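Local coordinates for protein allantoin racemase (Pseudomonas fluorescens, PDB 5LG5) that interconverts the two enantiomers of allantoin as a racemase of the HyuE family, and probably acts on other 5-monosubstituted hydantoins, at residues 136-141 against 165-170; 173-178 against 197-202. All coordinates share one frame; numbering follows the deposited sequence.

Contact 1 of 2, residues 136-141 against 165-170; sequences CASVRA and ELAIRE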
ATOM      1  N   CYS E 136      -5.665  -6.463 -10.237  1.00 10.86           N
ATOM      2  CA  CYS E 136      -4.964  -7.403 -11.096  1.00 10.91           C
ATOM      3  C   CYS E 136      -4.551  -8.653 -10.311  1.00 13.03           C
ATOM      4  O   CYS E 136      -3.761  -8.577  -9.365  1.00 12.53           O
ATOM      5  CB  CYS E 136      -3.745  -6.737 -11.747  1.00 10.24           C
ATOM      6  SG  CYS E 136      -2.882  -7.822 -12.900  1.00 10.45           S
ATOM      7  N   ALA E 137      -5.098  -9.804 -10.692  1.00 11.80           N
ATOM      8  CA  ALA E 137      -4.737 -11.064 -10.042  1.00 13.51           C
ATOM      9  C   ALA E 137      -3.319 -11.524 -10.425  1.00 14.80           C
ATOM     10  O   ALA E 137      -2.620 -12.142  -9.620  1.00 15.28           O
ATOM     11  CB  ALA E 137      -5.759 -12.145 -10.365  1.00 13.49           C
ATOM     12  N   SER E 138      -2.910 -11.224 -11.656  1.00 13.45           N
ATOM     13  CA  SER E 138      -1.586 -11.589 -12.142  1.00 11.41           C
ATOM     14  C   SER E 138      -1.349 -11.069 -13.549  1.00 11.87           C
ATOM     15  O   SER E 138      -2.289 -10.766 -14.295  1.00  8.76           O
ATOM     16  CB  SER E 138      -1.398 -13.114 -12.125  1.00 15.20           C
ATOM     17  OG  SER E 138      -2.384 -13.763 -12.909  1.00 11.42           O
ATOM     18  N   VAL E 139      -0.076 -10.955 -13.900  1.00 11.50           N
ATOM     19  CA  VAL E 139       0.322 -10.755 -15.275  1.00  9.52           C
ATOM     20  C   VAL E 139       1.142 -11.962 -15.655  1.00 10.25           C
ATOM     21  O   VAL E 139       2.156 -12.249 -15.019  1.00 12.96           O
ATOM     22  CB  VAL E 139       1.157  -9.476 -15.432  1.00 11.37           C
ATOM     23  CG1 VAL E 139       1.641  -9.305 -16.906  1.00  7.50           C
ATOM     24  CG2 VAL E 139       0.349  -8.286 -14.959  1.00  8.39           C
ATOM     25  N   ARG E 140       0.692 -12.693 -16.665  1.00  7.94           N
ATOM     26  CA  ARG E 140       1.341 -13.944 -17.034  1.00 11.19           C
ATOM     27  C   ARG E 140       1.833 -13.931 -18.464  1.00 12.24           C
ATOM     28  O   ARG E 140       1.176 -13.387 -19.356  1.00 12.66           O
ATOM     29  CB  ARG E 140       0.377 -15.113 -16.868  1.00 12.84           C
ATOM     30  CG  ARG E 140      -0.003 -15.401 -15.448  1.00 15.17           C
ATOM     31  CD  ARG E 140      -0.799 -16.679 -15.389  1.00 19.92           C
ATOM     32  NE  ARG E 140      -0.781 -17.225 -14.047  1.00 26.90           N
ATOM     33  CZ  ARG E 140      -0.062 -18.280 -13.696  1.00 23.20           C
ATOM     34  NH1 ARG E 140       0.664 -18.912 -14.609  1.00 26.66           N
ATOM     35  NH2 ARG E 140      -0.094 -18.708 -12.443  1.00 23.04           N
ATOM     36  N   ALA E 141       2.968 -14.579 -18.683  1.00 10.66           N
ATOM     37  CA  ALA E 141       3.545 -14.652 -20.013  1.00 15.32           C
ATOM     38  C   ALA E 141       3.254 -16.004 -20.652  1.00 12.75           C
ATOM     39  O   ALA E 141       3.445 -17.043 -20.037  1.00 12.09           O
ATOM     40  CB  ALA E 141       5.053 -14.409 -19.948  1.00 13.12           C
ATOM     41  N   GLU E 165      -5.898 -20.176 -18.293  1.00 16.79           N
ATOM     42  CA  GLU E 165      -6.457 -21.214 -17.429  1.00 20.62           C
ATOM     43  C   GLU E 165      -5.787 -21.200 -16.059  1.00 20.57           C
ATOM     44  O   GLU E 165      -6.450 -21.348 -15.030  1.00 17.77           O
ATOM     45  CB  GLU E 165      -6.349 -22.588 -18.101  1.00 18.67           C
ATOM     46  CG  GLU E 165      -7.299 -22.730 -19.277  1.00 18.41           C
ATOM     47  CD  GLU E 165      -7.132 -24.040 -20.038  1.00 31.31           C
ATOM     48  OE1 GLU E 165      -6.036 -24.649 -19.963  1.00 26.21           O
ATOM     49  OE2 GLU E 165      -8.097 -24.435 -20.737  1.00 30.13           O
ATOM     50  N   LEU E 166      -4.472 -20.997 -16.048  1.00 17.07           N
ATOM     51  CA  LEU E 166      -3.735 -20.938 -14.793  1.00 19.12           C
ATOM     52  C   LEU E 166      -4.125 -19.699 -13.994  1.00 19.06           C
ATOM     53  O   LEU E 166      -4.274 -19.748 -12.770  1.00 18.75           O
ATOM     54  CB  LEU E 166      -2.227 -20.952 -15.056  1.00 20.47           C
ATOM     55  CG  LEU E 166      -1.627 -22.250 -15.599  1.00 23.67           C
ATOM     56  CD1 LEU E 166      -0.163 -22.054 -15.979  1.00 24.95           C
ATOM     57  CD2 LEU E 166      -1.746 -23.366 -14.553  1.00 30.38           C
ATOM     58  N   ALA E 167      -4.299 -18.590 -14.699  1.00 17.22           N
ATOM     59  CA  ALA E 167      -4.695 -17.347 -14.062  1.00 15.99           C
ATOM     60  C   ALA E 167      -6.041 -17.508 -13.355  1.00 14.91           C
ATOM     61  O   ALA E 167      -6.206 -17.094 -12.202  1.00 14.30           O
ATOM     62  CB  ALA E 167      -4.753 -16.232 -15.092  1.00 10.78           C
ATOM     63  N   ILE E 168      -6.988 -18.145 -14.034  1.00 12.30           N
ATOM     64  CA  ILE E 168      -8.308 -18.380 -13.458  1.00 16.45           C
ATOM     65  C   ILE E 168      -8.222 -19.318 -12.257  1.00 18.69           C
ATOM     66  O   ILE E 168      -8.691 -18.998 -11.149  1.00 19.03           O
ATOM     67  CB  ILE E 168      -9.258 -18.982 -14.524  1.00 18.53           C
ATOM     68  CG1 ILE E 168      -9.462 -17.986 -15.659  1.00 16.52           C
ATOM     69  CG2 ILE E 168     -10.577 -19.426 -13.912  1.00 14.36           C
ATOM     70  CD1 ILE E 168      -9.937 -18.618 -16.959  1.00 17.36           C
ATOM     71  N   ARG E 169      -7.572 -20.457 -12.462  1.00 19.88           N
ATOM     72  CA  ARG E 169      -7.516 -21.500 -11.443  1.00 17.53           C
ATOM     73  C   ARG E 169      -6.658 -21.120 -10.242  1.00 22.86           C
ATOM     74  O   ARG E 169      -7.111 -21.184  -9.098  1.00 23.75           O
ATOM     75  CB  ARG E 169      -6.993 -22.799 -12.064  1.00 22.57           C
ATOM     76  CG  ARG E 169      -6.753 -23.921 -11.075  1.00 28.02           C
ATOM     77  CD  ARG E 169      -6.507 -25.244 -11.785  1.00 38.17           C
ATOM     78  NE  ARG E 169      -5.078 -25.489 -11.960  1.00 40.60           N
ATOM     79  CZ  ARG E 169      -4.242 -25.864 -10.994  1.00 48.16           C
ATOM     80  NH1 ARG E 169      -4.676 -26.032  -9.745  1.00 45.78           N
ATOM     81  NH2 ARG E 169      -2.959 -26.050 -11.280  1.00 48.01           N
ATOM     82  N   GLU E 170      -5.424 -20.702 -10.510  1.00 22.51           N
ATOM     83  CA  GLU E 170      -4.468 -20.413  -9.451  1.00 20.08           C
ATOM     84  C   GLU E 170      -4.516 -18.978  -8.933  1.00 17.16           C
ATOM     85  O   GLU E 170      -4.370 -18.742  -7.736  1.00 16.38           O
ATOM     86  CB  GLU E 170      -3.059 -20.782  -9.911  1.00 24.45           C
ATOM     87  CG  GLU E 170      -2.930 -22.252 -10.262  1.00 29.64           C
ATOM     88  CD  GLU E 170      -1.546 -22.612 -10.729  1.00 39.43           C
ATOM     89  OE1 GLU E 170      -0.732 -21.679 -10.924  1.00 43.18           O
ATOM     90  OE2 GLU E 170      -1.270 -23.825 -10.884  1.00 43.14           O
TER

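Contact 2 of 2, residues 173-178 against 197-202; sequences AEVICL and PVVDGV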
ATOM      1  N   ALA E 173      -8.284 -15.126 -11.279  1.00 15.20           N
ATOM      2  CA  ALA E 173      -8.717 -14.167 -12.274  1.00 14.38           C
ATOM      3  C   ALA E 173     -10.164 -14.486 -12.644  1.00 14.20           C
ATOM      4  O   ALA E 173     -10.567 -15.660 -12.711  1.00 12.96           O
ATOM      5  CB  ALA E 173      -7.837 -14.250 -13.508  1.00 12.32           C
ATOM      6  N   GLU E 174     -10.941 -13.450 -12.919  1.00 11.53           N
ATOM      7  CA  GLU E 174     -12.315 -13.657 -13.340  1.00 11.91           C
ATOM      8  C   GLU E 174     -12.488 -13.130 -14.743  1.00 13.71           C
ATOM      9  O   GLU E 174     -13.476 -13.417 -15.421  1.00 11.23           O
ATOM     10  CB  GLU E 174     -13.267 -12.969 -12.375  1.00 12.25           C
ATOM     11  CG  GLU E 174     -13.065 -13.461 -10.956  1.00 12.46           C
ATOM     12  CD  GLU E 174     -14.083 -12.918 -10.003  1.00 14.12           C
ATOM     13  OE1 GLU E 174     -14.938 -12.116 -10.448  1.00 12.79           O
ATOM     14  OE2 GLU E 174     -14.035 -13.305  -8.810  1.00 14.96           O
ATOM     15  N   VAL E 175     -11.505 -12.346 -15.167  1.00 11.14           N
ATOM     16  CA  VAL E 175     -11.477 -11.787 -16.505  1.00  7.77           C
ATOM     17  C   VAL E 175     -10.066 -11.872 -17.042  1.00 10.61           C
ATOM     18  O   VAL E 175      -9.093 -11.720 -16.289  1.00  7.71           O
ATOM     19  CB  VAL E 175     -11.950 -10.307 -16.513  1.00 11.76           C
ATOM     20  CG1 VAL E 175     -11.948  -9.739 -17.938  1.00 10.91           C
ATOM     21  CG2 VAL E 175     -13.337 -10.177 -15.890  1.00 12.49           C
ATOM     22  N   ILE E 176      -9.946 -12.127 -18.339  1.00  9.69           N
ATOM     23  CA  ILE E 176      -8.638 -12.161 -18.961  1.00  9.80           C
ATOM     24  C   ILE E 176      -8.461 -10.948 -19.846  1.00 11.78           C
ATOM     25  O   ILE E 176      -9.357 -10.605 -20.608  1.00 11.48           O
ATOM     26  CB  ILE E 176      -8.445 -13.417 -19.816  1.00 10.79           C
ATOM     27  CG1 ILE E 176      -8.627 -14.673 -18.954  1.00  7.37           C
ATOM     28  CG2 ILE E 176      -7.088 -13.386 -20.462  1.00 10.34           C
ATOM     29  CD1 ILE E 176      -7.546 -14.870 -17.889  1.00 11.09           C
ATOM     30  N   CYS E 177      -7.321 -10.275 -19.715  1.00 12.46           N
ATOM     31  CA  CYS E 177      -6.936  -9.228 -20.656  1.00 12.78           C
ATOM     32  C   CYS E 177      -5.848  -9.726 -21.586  1.00 10.70           C
ATOM     33  O   CYS E 177      -4.870 -10.314 -21.131  1.00 12.35           O
ATOM     34  CB  CYS E 177      -6.432  -7.970 -19.920  1.00 15.08           C
ATOM     35  SG  CYS E 177      -7.656  -7.148 -18.879  1.00 11.24           S
ATOM     36  N   LEU E 178      -6.027  -9.507 -22.884  1.00 12.25           N
ATOM     37  CA  LEU E 178      -4.951  -9.738 -23.843  1.00 16.50           C
ATOM     38  C   LEU E 178      -3.814  -8.777 -23.531  1.00 18.88           C
ATOM     39  O   LEU E 178      -4.046  -7.581 -23.334  1.00 22.06           O
ATOM     40  CB  LEU E 178      -5.456  -9.513 -25.264  1.00 19.89           C
ATOM     41  CG  LEU E 178      -6.622 -10.442 -25.614  1.00 18.23           C
ATOM     42  CD1 LEU E 178      -6.989 -10.325 -27.089  1.00 22.33           C
ATOM     43  CD2 LEU E 178      -6.288 -11.877 -25.250  1.00 12.97           C
ATOM     44  N   PRO E 197     -15.022 -13.645 -19.345  1.00 15.05           N
ATOM     45  CA  PRO E 197     -14.882 -12.535 -20.303  1.00 17.15           C
ATOM     46  C   PRO E 197     -13.422 -12.273 -20.647  1.00 13.35           C
ATOM     47  O   PRO E 197     -12.572 -12.325 -19.764  1.00 12.88           O
ATOM     48  CB  PRO E 197     -15.445 -11.327 -19.540  1.00 17.90           C
ATOM     49  CG  PRO E 197     -16.304 -11.915 -18.446  1.00 19.05           C
ATOM     50  CD  PRO E 197     -15.630 -13.207 -18.074  1.00 13.96           C
ATOM     51  N   VAL E 198     -13.136 -12.009 -21.917  1.00 13.54           N
ATOM     52  CA  VAL E 198     -11.774 -11.700 -22.323  1.00 13.57           C
ATOM     53  C   VAL E 198     -11.788 -10.334 -22.960  1.00 15.23           C
ATOM     54  O   VAL E 198     -12.598 -10.067 -23.846  1.00 15.69           O
ATOM     55  CB  VAL E 198     -11.208 -12.732 -23.316  1.00 14.61           C
ATOM     56  CG1 VAL E 198      -9.770 -12.393 -23.661  1.00 17.02           C
ATOM     57  CG2 VAL E 198     -11.280 -14.124 -22.724  1.00 16.70           C
ATOM     58  N   VAL E 199     -10.914  -9.451 -22.495  1.00 13.00           N
ATOM     59  CA  VAL E 199     -10.917  -8.094 -23.007  1.00 11.24           C
ATOM     60  C   VAL E 199      -9.748  -7.884 -23.961  1.00  9.71           C
ATOM     61  O   VAL E 199      -8.615  -8.226 -23.654  1.00 10.84           O
ATOM     62  CB  VAL E 199     -10.886  -7.062 -21.870  1.00  9.92           C
ATOM     63  CG1 VAL E 199     -10.959  -5.657 -22.435  1.00  8.98           C
ATOM     64  CG2 VAL E 199     -12.058  -7.295 -20.936  1.00  9.82           C
ATOM     65  N   ASP E 200     -10.063  -7.356 -25.137  1.00 10.29           N
ATOM     66  CA  ASP E 200      -9.076  -6.966 -26.126  1.00 13.08           C
ATOM     67  C   ASP E 200      -8.862  -5.471 -25.950  1.00 10.83           C
ATOM     68  O   ASP E 200      -9.772  -4.678 -26.220  1.00  9.55           O
ATOM     69  CB  ASP E 200      -9.603  -7.261 -27.544  1.00 14.14           C
ATOM     70  CG  ASP E 200      -8.586  -6.941 -28.642  1.00 15.29           C
ATOM     71  OD1 ASP E 200      -7.503  -6.381 -28.355  1.00 15.83           O
ATOM     72  OD2 ASP E 200      -8.904  -7.206 -29.821  1.00 23.08           O
ATOM     73  N   GLY E 201      -7.664  -5.098 -25.503  1.00 11.39           N
ATOM     74  CA  GLY E 201      -7.338  -3.705 -25.244  1.00 11.07           C
ATOM     75  C   GLY E 201      -7.546  -2.825 -26.458  1.00 11.03           C
ATOM     76  O   GLY E 201      -7.882  -1.650 -26.343  1.00 12.40           O
ATOM     77  N   VAL E 202      -7.330  -3.380 -27.639  1.00 10.55           N
ATOM     78  CA  VAL E 202      -7.536  -2.590 -28.839  1.00 12.94           C
ATOM     79  C   VAL E 202      -8.993  -2.137 -28.991  1.00 12.27           C
ATOM     80  O   VAL E 202      -9.261  -0.951 -29.173  1.00 12.37           O
ATOM     81  CB  VAL E 202      -7.098  -3.351 -30.086  1.00 13.43           C
ATOM     82  CG1 VAL E 202      -7.547  -2.600 -31.345  1.00 16.31           C
ATOM     83  CG2 VAL E 202      -5.589  -3.535 -30.061  1.00 13.62           C
TER
HETATM   84  O   HOH W   1      -5.052  -5.867 -25.102  1.00 20.96           O

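Contact 1 of 2, residues 136-141 against 165-170
Arg140 NH2 meets Glu170 OE1 in a long salt bridge of 3.4 Å that ties strand 136-141, an outermost strand of its parallel sheet within the chain, to the last turns of helix 153-171. The guanidinium and carboxylate planes are turned 66° apart, and the two side chains cross at about a right angle. The other oxygen of the same carboxylate is held within the helix, with Glu170 OE2 2.8 Å from Arg169 NH2, so that Glu170 stands between two arginines in a small network.

Arg140 starts with CG beside its backbone N (chi1 -67°) and runs extended from CG to NE, which carries it across to the helix. There Leu166 CB sits 3.6 Å above one face of the guanidinium, offset toward its rim, while Leu166 CD1 reaches to 3.5 Å from Arg140 NH1. Nearer the strand, Arg140 CD packs against Ala167 CB at 4.0 Å, and Ser138 OG approaches the same methyl at 4.1 Å. The small alanine is where strand and helix backbones come close: the CA atoms of Ser138 and Ala167 are 6.8 Å apart.

The strongest polar partner of both Arg140 and Ser138 lies just beyond the segments: Asp171 OD2 takes a salt bridge from Arg140 NE and a hydrogen bond with Ser138 OG. Gln163 OE1 also bonds Arg140 NH1.

An alanine in place of Arg140 would probably leave Glu170 OE1 and Asp171 without their strand-side charge and uncover the flank of Leu166. The guanidinium thus joins the strand to the helix by charge at NE and NH2 and by van der Waals packing of Leu166 CB over one face, with acidic partners that would probably stabilise its positive charge.

Contact 2 of 2, residues 173-178 against 197-202
Leu178 and Val198 pack across two neighbouring parallel strands, the first and last elements of a beta-alpha-beta unit whose crossover is helix 187-194. Leu178 CB lies 3.8 Å from Val199 O, and CG, placed beside its own backbone N (chi1 -59°), comes to 3.6 Å from that carbonyl oxygen. The chain then forks: Leu178 CD2 meets Val198 CG1 at 3.9 Å, whereas Leu178 CD1 touches CB and CG of Asp200 at 4.1 Å. Ile190 of the crossover helix also packs on Leu178.

The backbones of the two strands pair in parallel register, Ile176 with Val198 and Cys177 with Val199. Ile176 N gives to Pro197 O, Ile176 O accepts from Val199 N at 2.7 Å, and Leu178 N completes the ladder at Val199 O. On the face bearing Cys177 and Val199, Val175 CG1 meets Val199 CG2 at 3.9 Å, and Ala103 of helix 95-103 packs on both valines. Glu174, ahead of the paired residues, bonds through OE2 to Thr224 OG1 of the second subunit.

Asp200, right before helix 201-214, is its N-cap; Asp200 OD2 accepts from Gly185 N, while Val202 N reaches OD1 from well above the carboxylate plane, at 3.1 Å. Beside this cap a water donates to Leu178 O and accepts from Gly201 N at 2.8 Å.

The two contacts belong to one parallel sheet, ordered 136-141, 110-114, 175-179, 198-199, and their centres lie about 11 Å apart. Contact 1 engages one outermost strand and contact 2 the other, paired with its inner neighbour 175-179. Along the chain they come in series: helix 153-171 ends contact 1 and leads through a short connection into strand 175-179. At this connection they touch, Ala173 N lying 3.0 Å from Ala167 O in a probable hydrogen bond, and Ala167 CB packs on Ile176 CD1. Helix 153-171 covers the sheet edge at 136-141 near the surface, while the beta-alpha-beta unit of the buried contact 2 carries the sheet to its other edge, beside the second subunit.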